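Nicotinate-nucleotide--dimethylbenzimidazole phosphoribosyltransferase (Thermus thermophilus HB8, PDB 1WX1) probably catalyses the transfer of phosphoribose from nicotinate mononucleotide to 5,6-dimethylbenzimidazole, giving alpha-ribazole 5'-phosphate for the lower ligand of cobalamin. Local coordinates at residues 245-253 against 303-311; 44-54 against 154-164. All coordinates share one frame; numbering follows the deposited sequence.

Interaction 1: residues 245-253 against 303-311; sequences LPLVLDGFP and GEGTGAVLA
With CG of Asp250 turned trans to its own backbone nitrogen (chi1 -174°), the carboxylate leaves the end of strand 247-249 and reaches the first turn of helix 306-311, where Gly305, Gly307 and Ala308 present backbone N-H groups. Asp250 OD1 accepts from Ala308 N at 3.2 Å, on the anti side and moderately out of the carboxylate plane; Gly307 N, 2.7 Å from Asp250 OD1, adds a bond that is weak because its N-H points aside (121°). The other oxygen is held differently: Gly305 N, 2.8 Å from Asp250 OD2, meets it from above the carboxylate plane, 69° out. Two good bonds, one to each oxygen, and a weak third fix the rotation of this buried carboxylate, which is satisfied by N-H groups at the helix start. The surroundings are those of a Rossmann-like parallel alpha/beta fold, in which the C-terminal end of strand 247-249, next to the edge strand 272-274, faces the turn that carries Glu304, the predicted proton acceptor, whose OE1 is bonded to Ile85 N. This is a type I' turn from Gly303 to Thr306. Thr306 N closes it on Gly303 O, and Thr306 OG1 adds a second bond to Gly303 O, 2.7 Å, in the carbonyl plane. Beside these bonds the contact turns apolar at the methyl of Ala308: Val248 CG1 lies 3.6 Å from Ala308 CB. Separately, Ala308 CB sits 3.4 Å from the backbone oxygen Leu249 O.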
ATOM      1  N   LEU A 245       4.437  20.612  -5.590  1.00 21.91           N
ATOM      2  CA  LEU A 245       4.528  19.155  -5.567  1.00 20.85           C
ATOM      3  C   LEU A 245       3.554  18.453  -4.638  1.00 19.48           C
ATOM      4  O   LEU A 245       3.060  19.041  -3.676  1.00 19.94           O
ATOM      5  CB  LEU A 245       5.932  18.718  -5.144  1.00 22.85           C
ATOM      6  CG  LEU A 245       7.150  19.052  -5.995  1.00 23.75           C
ATOM      7  CD1 LEU A 245       8.362  18.354  -5.392  1.00 25.12           C
ATOM      8  CD2 LEU A 245       6.933  18.584  -7.422  1.00 27.29           C
ATOM      9  N   PRO A 246       3.255  17.176  -4.929  1.00 18.38           N
ATOM     10  CA  PRO A 246       2.345  16.427  -4.059  1.00 17.34           C
ATOM     11  C   PRO A 246       3.215  16.194  -2.822  1.00 16.57           C
ATOM     12  O   PRO A 246       4.405  15.894  -2.956  1.00 16.74           O
ATOM     13  CB  PRO A 246       2.118  15.118  -4.816  1.00 17.32           C
ATOM     14  CG  PRO A 246       2.464  15.448  -6.243  1.00 20.16           C
ATOM     15  CD  PRO A 246       3.627  16.385  -6.115  1.00 18.84           C
ATOM     16  N   LEU A 247       2.639  16.333  -1.635  1.00 15.12           N
ATOM     17  CA  LEU A 247       3.391  16.143  -0.396  1.00 15.34           C
ATOM     18  C   LEU A 247       2.831  14.946   0.361  1.00 15.66           C
ATOM     19  O   LEU A 247       1.620  14.827   0.522  1.00 16.14           O
ATOM     20  CB  LEU A 247       3.284  17.405   0.466  1.00 14.07           C
ATOM     21  CG  LEU A 247       3.584  18.702  -0.292  1.00 15.69           C
ATOM     22  CD1 LEU A 247       3.303  19.897   0.606  1.00 17.10           C
ATOM     23  CD2 LEU A 247       5.031  18.704  -0.767  1.00 16.49           C
ATOM     24  N   VAL A 248       3.713  14.073   0.841  1.00 12.84           N
ATOM     25  CA  VAL A 248       3.276  12.877   1.552  1.00 13.90           C
ATOM     26  C   VAL A 248       3.627  12.903   3.038  1.00 15.84           C
ATOM     27  O   VAL A 248       4.776  13.144   3.422  1.00 15.26           O
ATOM     28  CB  VAL A 248       3.896  11.610   0.922  1.00 14.66           C
ATOM     29  CG1 VAL A 248       3.240  10.365   1.505  1.00 12.45           C
ATOM     30  CG2 VAL A 248       3.736  11.651  -0.594  1.00 15.30           C
ATOM     31  N   LEU A 249       2.621  12.651   3.867  1.00 14.91           N
ATOM     32  CA  LEU A 249       2.790  12.637   5.317  1.00 16.08           C
ATOM     33  C   LEU A 249       3.249  11.279   5.809  1.00 15.88           C
ATOM     34  O   LEU A 249       2.872  10.246   5.250  1.00 16.52           O
ATOM     35  CB  LEU A 249       1.463  12.958   6.019  1.00 13.83           C
ATOM     36  CG  LEU A 249       0.840  14.335   5.808  1.00 15.44           C
ATOM     37  CD1 LEU A 249      -0.509  14.385   6.524  1.00 16.55           C
ATOM     38  CD2 LEU A 249       1.779  15.413   6.339  1.00 15.99           C
ATOM     39  N   ASP A 250       4.070  11.290   6.855  1.00 14.71           N
ATOM     40  CA  ASP A 250       4.530  10.060   7.468  1.00 16.43           C
ATOM     41  C   ASP A 250       3.750   9.889   8.775  1.00 17.06           C
ATOM     42  O   ASP A 250       2.519   9.994   8.783  1.00 17.71           O
ATOM     43  CB  ASP A 250       6.040  10.102   7.746  1.00 14.82           C
ATOM     44  CG  ASP A 250       6.570   8.770   8.256  1.00 20.46           C
ATOM     45  OD1 ASP A 250       6.132   7.732   7.722  1.00 22.05           O
ATOM     46  OD2 ASP A 250       7.419   8.755   9.178  1.00 18.66           O
ATOM     47  N   GLY A 251       4.464   9.669   9.874  1.00 16.17           N
ATOM     48  CA  GLY A 251       3.811   9.452  11.155  1.00 16.26           C
ATOM     49  C   GLY A 251       3.460  10.655  12.008  1.00 15.20           C
ATOM     50  O   GLY A 251       3.337  11.770  11.515  1.00 16.07           O
ATOM     51  N   PHE A 252       3.324  10.408  13.310  1.00 15.87           N
ATOM     52  CA  PHE A 252       2.940  11.418  14.294  1.00 15.95           C
ATOM     53  C   PHE A 252       3.833  12.669  14.349  1.00 16.21           C
ATOM     54  O   PHE A 252       3.336  13.792  14.227  1.00 16.03           O
ATOM     55  CB  PHE A 252       2.837  10.742  15.678  1.00 15.78           C
ATOM     56  CG  PHE A 252       2.260  11.618  16.762  1.00 17.79           C
ATOM     57  CD1 PHE A 252       2.961  11.822  17.952  1.00 17.19           C
ATOM     58  CD2 PHE A 252       1.014  12.214  16.612  1.00 16.91           C
ATOM     59  CE1 PHE A 252       2.424  12.604  18.977  1.00 17.99           C
ATOM     60  CE2 PHE A 252       0.467  12.998  17.632  1.00 18.71           C
ATOM     61  CZ  PHE A 252       1.175  13.195  18.817  1.00 17.88           C
ATOM     62  N   PRO A 253       5.156  12.499  14.531  1.00 15.54           N
ATOM     63  CA  PRO A 253       6.034  13.674  14.587  1.00 14.28           C
ATOM     64  C   PRO A 253       6.065  14.431  13.257  1.00 13.53           C
ATOM     65  O   PRO A 253       6.008  15.661  13.230  1.00 13.85           O
ATOM     66  CB  PRO A 253       7.395  13.072  14.953  1.00 15.71           C
ATOM     67  CG  PRO A 253       7.017  11.840  15.746  1.00 15.92           C
ATOM     68  CD  PRO A 253       5.894  11.279  14.905  1.00 17.46           C
ATOM     69  N   GLY A 303       8.487   5.684  12.057  1.00 27.83           N
ATOM     70  CA  GLY A 303       8.798   7.058  11.689  1.00 21.69           C
ATOM     71  C   GLY A 303       9.867   7.073  10.604  1.00 19.41           C
ATOM     72  O   GLY A 303       9.875   6.191   9.752  1.00 15.95           O
ATOM     73  N   GLU A 304      10.767   8.058  10.631  1.00 17.17           N
ATOM     74  CA  GLU A 304      11.838   8.158   9.632  1.00 16.77           C
ATOM     75  C   GLU A 304      11.298   8.493   8.238  1.00 15.77           C
ATOM     76  O   GLU A 304      12.074   8.668   7.303  1.00 16.84           O
ATOM     77  CB  GLU A 304      12.613   6.833   9.516  1.00 16.90           C
ATOM     78  CG  GLU A 304      13.339   6.360  10.759  1.00 19.11           C
ATOM     79  CD  GLU A 304      14.022   5.005  10.553  1.00 20.58           C
ATOM     80  OE1 GLU A 304      14.232   4.592   9.385  1.00 17.73           O
ATOM     81  OE2 GLU A 304      14.362   4.355  11.562  1.00 20.82           O
ATOM     82  N   GLY A 305       9.981   8.577   8.098  1.00 16.16           N
ATOM     83  CA  GLY A 305       9.396   8.845   6.794  1.00 13.63           C
ATOM     84  C   GLY A 305       9.018   7.537   6.106  1.00 16.17           C
ATOM     85  O   GLY A 305       8.585   7.526   4.946  1.00 15.13           O
ATOM     86  N   THR A 306       9.151   6.431   6.835  1.00 15.06           N
ATOM     87  CA  THR A 306       8.862   5.105   6.293  1.00 15.96           C
ATOM     88  C   THR A 306       7.472   4.929   5.704  1.00 16.55           C
ATOM     89  O   THR A 306       7.333   4.406   4.597  1.00 15.67           O
ATOM     90  CB  THR A 306       9.064   3.998   7.353  1.00 17.03           C
ATOM     91  OG1 THR A 306       8.308   4.315   8.526  1.00 19.32           O
ATOM     92  CG2 THR A 306      10.539   3.857   7.714  1.00 18.43           C
ATOM     93  N   GLY A 307       6.448   5.347   6.444  1.00 15.74           N
ATOM     94  CA  GLY A 307       5.088   5.201   5.958  1.00 15.60           C
ATOM     95  C   GLY A 307       4.838   6.015   4.704  1.00 16.33           C
ATOM     96  O   GLY A 307       4.170   5.554   3.778  1.00 16.57           O
ATOM     97  N   ALA A 308       5.374   7.230   4.673  1.00 14.17           N
ATOM     98  CA  ALA A 308       5.213   8.100   3.524  1.00 13.79           C
ATOM     99  C   ALA A 308       5.850   7.494   2.279  1.00 14.67           C
ATOM    100  O   ALA A 308       5.265   7.527   1.196  1.00 14.47           O
ATOM    101  CB  ALA A 308       5.833   9.465   3.811  1.00 14.61           C
ATOM    102  N   VAL A 309       7.055   6.953   2.437  1.00 15.74           N
ATOM    103  CA  VAL A 309       7.775   6.356   1.317  1.00 14.72           C
ATOM    104  C   VAL A 309       7.078   5.103   0.791  1.00 17.06           C
ATOM    105  O   VAL A 309       7.031   4.872  -0.423  1.00 14.99           O
ATOM    106  CB  VAL A 309       9.236   6.039   1.716  1.00 15.14           C
ATOM    107  CG1 VAL A 309       9.923   5.220   0.625  1.00 15.65           C
ATOM    108  CG2 VAL A 309       9.994   7.348   1.934  1.00 14.69           C
ATOM    109  N   LEU A 310       6.526   4.301   1.697  1.00 17.31           N
ATOM    110  CA  LEU A 310       5.809   3.093   1.301  1.00 18.41           C
ATOM    111  C   LEU A 310       4.568   3.446   0.483  1.00 18.88           C
ATOM    112  O   LEU A 310       4.095   2.645  -0.321  1.00 17.24           O
ATOM    113  CB  LEU A 310       5.387   2.295   2.535  1.00 18.78           C
ATOM    114  CG  LEU A 310       6.503   1.577   3.300  1.00 21.64           C
ATOM    115  CD1 LEU A 310       5.937   0.938   4.556  1.00 21.42           C
ATOM    116  CD2 LEU A 310       7.136   0.526   2.398  1.00 20.70           C
ATOM    117  N   ALA A 311       4.040   4.649   0.689  1.00 18.56           N
ATOM    118  CA  ALA A 311       2.844   5.084  -0.033  1.00 17.45           C
ATOM    119  C   ALA A 311       3.118   5.693  -1.407  1.00 19.33           C
ATOM    120  O   ALA A 311       2.191   5.881  -2.200  1.00 17.64           O
ATOM    121  CB  ALA A 311       2.066   6.078   0.812  1.00 18.70           C
TER

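Interaction 2: residues 44-54 against 154-164; sequences LGRGAVVVAAA and GATLLAAGDMG
Two neighbouring parallel strands of the central sheet, 47-54 and 157-163, make this contact; their short axes approach to 4.3 Å at 26°. The ladder alternates regularly: Ala48 O accepts from Ala159 N, Ala159 O from Val50 N, Val50 O from Gly161 N (2.8 Å) and Gly161 O from Ala52 N (2.8 Å). Toward the C-terminal end the bond from Met163 N to Ala52 O is weak, its N-H bent to 135°, and Ala54 N then reaches Met163 O.

Ahead of the ladder, Thr156 ties the two incoming loops together. A chi1 of 66° folds its hydroxyl back over its own backbone, facing residues 45-46, and there Thr156 OG1 accepts from Gly45 N at 2.9 Å and donates to Arg46 O at 2.8 Å, arriving from above that carbonyl plane. Thr156 N donates to the same oxygen, nearly along the C=O axis, and so Arg46 O is gripped twice by one residue.

Side chains alternate between the faces. On one, Val49 CG2 lies 4.1 Å from Ala159 CB, and Ala53 CB meets Met163 CB at 4.0 Å; helices 306-321 and 70-79 cover this side. On the other, Leu158 CD1 reaches both Ala48 CB and Val50 CG2, beneath helix 228-242. The CA atoms come closest at Val51 and Gly161, 4.0 Å apart, where the glycine lies against the valine methyls. Strands 47-54 and 157-163 are the adjacent first and fourth in the order 3-2-1-4-5-6, the crossover point where the chain switches from one half of the sheet to the other, as in Rossmann-like folds.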
ATOM      1  N   LEU A  44       3.938  10.932 -12.465  1.00 21.36           N
ATOM      2  CA  LEU A  44       4.855  11.012 -11.340  1.00 20.49           C
ATOM      3  C   LEU A  44       6.063  10.139 -11.620  1.00 21.48           C
ATOM      4  O   LEU A  44       5.999   9.202 -12.414  1.00 21.98           O
ATOM      5  CB  LEU A  44       4.176  10.541 -10.053  1.00 19.39           C
ATOM      6  CG  LEU A  44       3.095  11.453  -9.469  1.00 20.93           C
ATOM      7  CD1 LEU A  44       2.480  10.779  -8.242  1.00 20.64           C
ATOM      8  CD2 LEU A  44       3.701  12.800  -9.091  1.00 21.01           C
ATOM      9  N   GLY A  45       7.170  10.454 -10.967  1.00 19.81           N
ATOM     10  CA  GLY A  45       8.365   9.664 -11.168  1.00 19.71           C
ATOM     11  C   GLY A  45       9.152   9.564  -9.882  1.00 18.63           C
ATOM     12  O   GLY A  45       8.638   9.122  -8.851  1.00 17.26           O
ATOM     13  N   ARG A  46      10.409   9.982  -9.955  1.00 18.12           N
ATOM     14  CA  ARG A  46      11.310   9.961  -8.812  1.00 18.18           C
ATOM     15  C   ARG A  46      10.718  10.698  -7.619  1.00 16.37           C
ATOM     16  O   ARG A  46      10.164  11.785  -7.763  1.00 17.47           O
ATOM     17  CB  ARG A  46      12.627  10.632  -9.200  1.00 21.80           C
ATOM     18  CG  ARG A  46      13.660  10.697  -8.088  1.00 22.52           C
ATOM     19  CD  ARG A  46      14.259   9.335  -7.833  1.00 20.77           C
ATOM     20  NE  ARG A  46      15.498   9.423  -7.064  1.00 22.70           N
ATOM     21  CZ  ARG A  46      16.139   8.366  -6.575  1.00 21.11           C
ATOM     22  NH1 ARG A  46      15.652   7.150  -6.778  1.00 18.54           N
ATOM     23  NH2 ARG A  46      17.257   8.523  -5.880  1.00 19.25           N
ATOM     24  N   GLY A  47      10.843  10.111  -6.439  1.00 15.88           N
ATOM     25  CA  GLY A  47      10.336  10.770  -5.252  1.00 15.81           C
ATOM     26  C   GLY A  47      11.519  11.089  -4.359  1.00 15.11           C
ATOM     27  O   GLY A  47      12.647  10.687  -4.657  1.00 14.01           O
ATOM     28  N   ALA A  48      11.281  11.832  -3.287  1.00 10.97           N
ATOM     29  CA  ALA A  48      12.342  12.144  -2.340  1.00 13.82           C
ATOM     30  C   ALA A  48      11.774  12.286  -0.934  1.00 13.72           C
ATOM     31  O   ALA A  48      10.621  12.680  -0.754  1.00 15.05           O
ATOM     32  CB  ALA A  48      13.076  13.441  -2.741  1.00 13.25           C
ATOM     33  N   VAL A  49      12.578  11.918   0.056  1.00 13.72           N
ATOM     34  CA  VAL A  49      12.189  12.067   1.448  1.00 14.12           C
ATOM     35  C   VAL A  49      13.351  12.771   2.138  1.00 14.21           C
ATOM     36  O   VAL A  49      14.518  12.422   1.926  1.00 13.60           O
ATOM     37  CB  VAL A  49      11.909  10.695   2.151  1.00 13.89           C
ATOM     38  CG1 VAL A  49      13.156   9.808   2.139  1.00 14.72           C
ATOM     39  CG2 VAL A  49      11.468  10.935   3.599  1.00 12.52           C
ATOM     40  N   VAL A  50      13.033  13.803   2.912  1.00 13.99           N
ATOM     41  CA  VAL A  50      14.048  14.522   3.658  1.00 13.31           C
ATOM     42  C   VAL A  50      13.793  14.168   5.113  1.00 13.20           C
ATOM     43  O   VAL A  50      12.729  14.472   5.660  1.00 12.89           O
ATOM     44  CB  VAL A  50      13.940  16.049   3.475  1.00 13.62           C
ATOM     45  CG1 VAL A  50      14.981  16.751   4.352  1.00 15.08           C
ATOM     46  CG2 VAL A  50      14.160  16.411   2.006  1.00 15.79           C
ATOM     47  N   VAL A  51      14.758  13.494   5.720  1.00 12.09           N
ATOM     48  CA  VAL A  51      14.644  13.080   7.110  1.00 14.47           C
ATOM     49  C   VAL A  51      15.345  14.109   7.985  1.00 13.30           C
ATOM     50  O   VAL A  51      16.565  14.244   7.929  1.00 14.17           O
ATOM     51  CB  VAL A  51      15.302  11.698   7.327  1.00 15.51           C
ATOM     52  CG1 VAL A  51      15.073  11.225   8.764  1.00 15.89           C
ATOM     53  CG2 VAL A  51      14.742  10.695   6.323  1.00 15.60           C
ATOM     54  N   ALA A  52      14.566  14.839   8.779  1.00 13.17           N
ATOM     55  CA  ALA A  52      15.106  15.864   9.667  1.00 13.11           C
ATOM     56  C   ALA A  52      15.412  15.244  11.028  1.00 14.53           C
ATOM     57  O   ALA A  52      14.591  14.513  11.581  1.00 14.12           O
ATOM     58  CB  ALA A  52      14.102  17.004   9.814  1.00 14.20           C
ATOM     59  N   ALA A  53      16.589  15.543  11.570  1.00 12.51           N
ATOM     60  CA  ALA A  53      16.994  14.975  12.847  1.00 13.94           C
ATOM     61  C   ALA A  53      17.466  16.015  13.851  1.00 14.08           C
ATOM     62  O   ALA A  53      18.137  16.981  13.496  1.00 13.72           O
ATOM     63  CB  ALA A  53      18.101  13.941  12.625  1.00 14.27           C
ATOM     64  N   ALA A  54      17.112  15.794  15.111  1.00 14.01           N
ATOM     65  CA  ALA A  54      17.507  16.680  16.193  1.00 15.19           C
ATOM     66  C   ALA A  54      17.204  15.992  17.514  1.00 15.89           C
ATOM     67  O   ALA A  54      16.346  15.109  17.581  1.00 15.49           O
ATOM     68  CB  ALA A  54      16.748  18.005  16.104  1.00 13.67           C
ATOM     69  N   GLY A 154      15.371  16.701  -8.867  1.00 20.30           N
ATOM     70  CA  GLY A 154      14.392  15.898  -9.580  1.00 20.89           C
ATOM     71  C   GLY A 154      13.203  15.275  -8.873  1.00 19.68           C
ATOM     72  O   GLY A 154      12.462  14.509  -9.491  1.00 17.62           O
ATOM     73  N   ALA A 155      12.994  15.583  -7.600  1.00 16.93           N
ATOM     74  CA  ALA A 155      11.860  15.000  -6.892  1.00 18.60           C
ATOM     75  C   ALA A 155      10.536  15.450  -7.521  1.00 17.32           C
ATOM     76  O   ALA A 155      10.349  16.636  -7.801  1.00 18.61           O
ATOM     77  CB  ALA A 155      11.903  15.398  -5.418  1.00 16.63           C
ATOM     78  N   THR A 156       9.629  14.501  -7.751  1.00 17.98           N
ATOM     79  CA  THR A 156       8.317  14.813  -8.324  1.00 18.81           C
ATOM     80  C   THR A 156       7.231  14.685  -7.255  1.00 18.99           C
ATOM     81  O   THR A 156       6.069  15.021  -7.478  1.00 19.08           O
ATOM     82  CB  THR A 156       7.985  13.897  -9.510  1.00 18.53           C
ATOM     83  OG1 THR A 156       7.834  12.552  -9.051  1.00 18.59           O
ATOM     84  CG2 THR A 156       9.108  13.953 -10.549  1.00 19.76           C
ATOM     85  N   LEU A 157       7.619  14.160  -6.102  1.00 19.78           N
ATOM     86  CA  LEU A 157       6.731  14.049  -4.948  1.00 20.29           C
ATOM     87  C   LEU A 157       7.677  14.108  -3.764  1.00 19.10           C
ATOM     88  O   LEU A 157       8.796  13.596  -3.832  1.00 16.41           O
ATOM     89  CB  LEU A 157       5.900  12.761  -4.954  1.00 24.46           C
ATOM     90  CG  LEU A 157       6.477  11.356  -5.040  1.00 26.33           C
ATOM     91  CD1 LEU A 157       5.375  10.375  -4.675  1.00 30.03           C
ATOM     92  CD2 LEU A 157       7.001  11.077  -6.441  1.00 27.38           C
ATOM     93  N   LEU A 158       7.230  14.738  -2.687  1.00 17.10           N
ATOM     94  CA  LEU A 158       8.079  14.948  -1.528  1.00 17.03           C
ATOM     95  C   LEU A 158       7.488  14.496  -0.202  1.00 16.16           C
ATOM     96  O   LEU A 158       6.319  14.741   0.091  1.00 17.80           O
ATOM     97  CB  LEU A 158       8.415  16.439  -1.454  1.00 14.88           C
ATOM     98  CG  LEU A 158       9.347  16.944  -0.358  1.00 18.29           C
ATOM     99  CD1 LEU A 158      10.742  16.366  -0.573  1.00 18.08           C
ATOM    100  CD2 LEU A 158       9.374  18.469  -0.392  1.00 18.14           C
ATOM    101  N   ALA A 159       8.311  13.828   0.596  1.00 15.23           N
ATOM    102  CA  ALA A 159       7.889  13.367   1.908  1.00 15.00           C
ATOM    103  C   ALA A 159       8.905  13.863   2.924  1.00 16.26           C
ATOM    104  O   ALA A 159      10.027  14.226   2.564  1.00 14.21           O
ATOM    105  CB  ALA A 159       7.824  11.847   1.936  1.00 15.21           C
ATOM    106  N   ALA A 160       8.506  13.899   4.190  1.00 16.04           N
ATOM    107  CA  ALA A 160       9.416  14.311   5.244  1.00 15.11           C
ATOM    108  C   ALA A 160       9.517  13.134   6.198  1.00 14.69           C
ATOM    109  O   ALA A 160       8.584  12.330   6.313  1.00 13.60           O
ATOM    110  CB  ALA A 160       8.884  15.546   5.977  1.00 16.68           C
ATOM    111  N   GLY A 161      10.666  13.022   6.853  1.00 12.89           N
ATOM    112  CA  GLY A 161      10.886  11.961   7.815  1.00 12.88           C
ATOM    113  C   GLY A 161      11.436  12.593   9.082  1.00 13.80           C
ATOM    114  O   GLY A 161      11.963  13.712   9.044  1.00 14.90           O
ATOM    115  N   ASP A 162      11.327  11.886  10.200  1.00 13.38           N
ATOM    116  CA  ASP A 162      11.812  12.398  11.476  1.00 13.67           C
ATOM    117  C   ASP A 162      12.745  11.416  12.170  1.00 14.71           C
ATOM    118  O   ASP A 162      12.620  10.205  12.021  1.00 15.36           O
ATOM    119  CB  ASP A 162      10.640  12.626  12.422  1.00 15.92           C
ATOM    120  CG  ASP A 162       9.978  11.318  12.825  1.00 18.08           C
ATOM    121  OD1 ASP A 162       9.434  10.626  11.931  1.00 20.28           O
ATOM    122  OD2 ASP A 162      10.018  10.968  14.026  1.00 21.23           O
ATOM    123  N   MET A 163      13.688  11.949  12.934  1.00 15.96           N
ATOM    124  CA  MET A 163      14.580  11.112  13.721  1.00 16.18           C
ATOM    125  C   MET A 163      14.974  11.953  14.919  1.00 17.00           C
ATOM    126  O   MET A 163      15.645  12.976  14.783  1.00 17.37           O
ATOM    127  CB  MET A 163      15.820  10.687  12.937  1.00 17.40           C
ATOM    128  CG  MET A 163      16.739   9.721  13.716  1.00 20.28           C
ATOM    129  SD  MET A 163      15.941   8.161  14.260  1.00 23.25           S
ATOM    130  CE  MET A 163      16.249   8.190  16.047  1.00 22.06           C
ATOM    131  N   GLY A 164      14.526  11.531  16.093  1.00 16.09           N
ATOM    132  CA  GLY A 164      14.844  12.262  17.303  1.00 17.34           C
ATOM    133  C   GLY A 164      14.264  11.559  18.511  1.00 17.17           C
ATOM    134  O   GLY A 164      13.050  11.496  18.667  1.00 16.80           O
TER

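Overall arrangement
Interactions 1 and 2 are neighbours in one parallel sheet, their centres about 8 Å apart. Strand 157-163 is the shared element: it pairs with 47-54 on one edge and with 247-249 on the other, where Val248 N lies 2.8 Å from Leu158 O and Pro246 O 3.1 Å from Leu158 N, both probable hydrogen bonds. Helix 306-321 spans the two contacts, since Ala308 of interaction 1 also packs on Ala159 of interaction 2. Both converge on Glu304, the predicted proton acceptor: Asp162 OD1 accepts from its backbone N, and the side chain of Met163 stands about 5 Å from its side chain. The C-terminal strand ends therefore border the likely catalytic region.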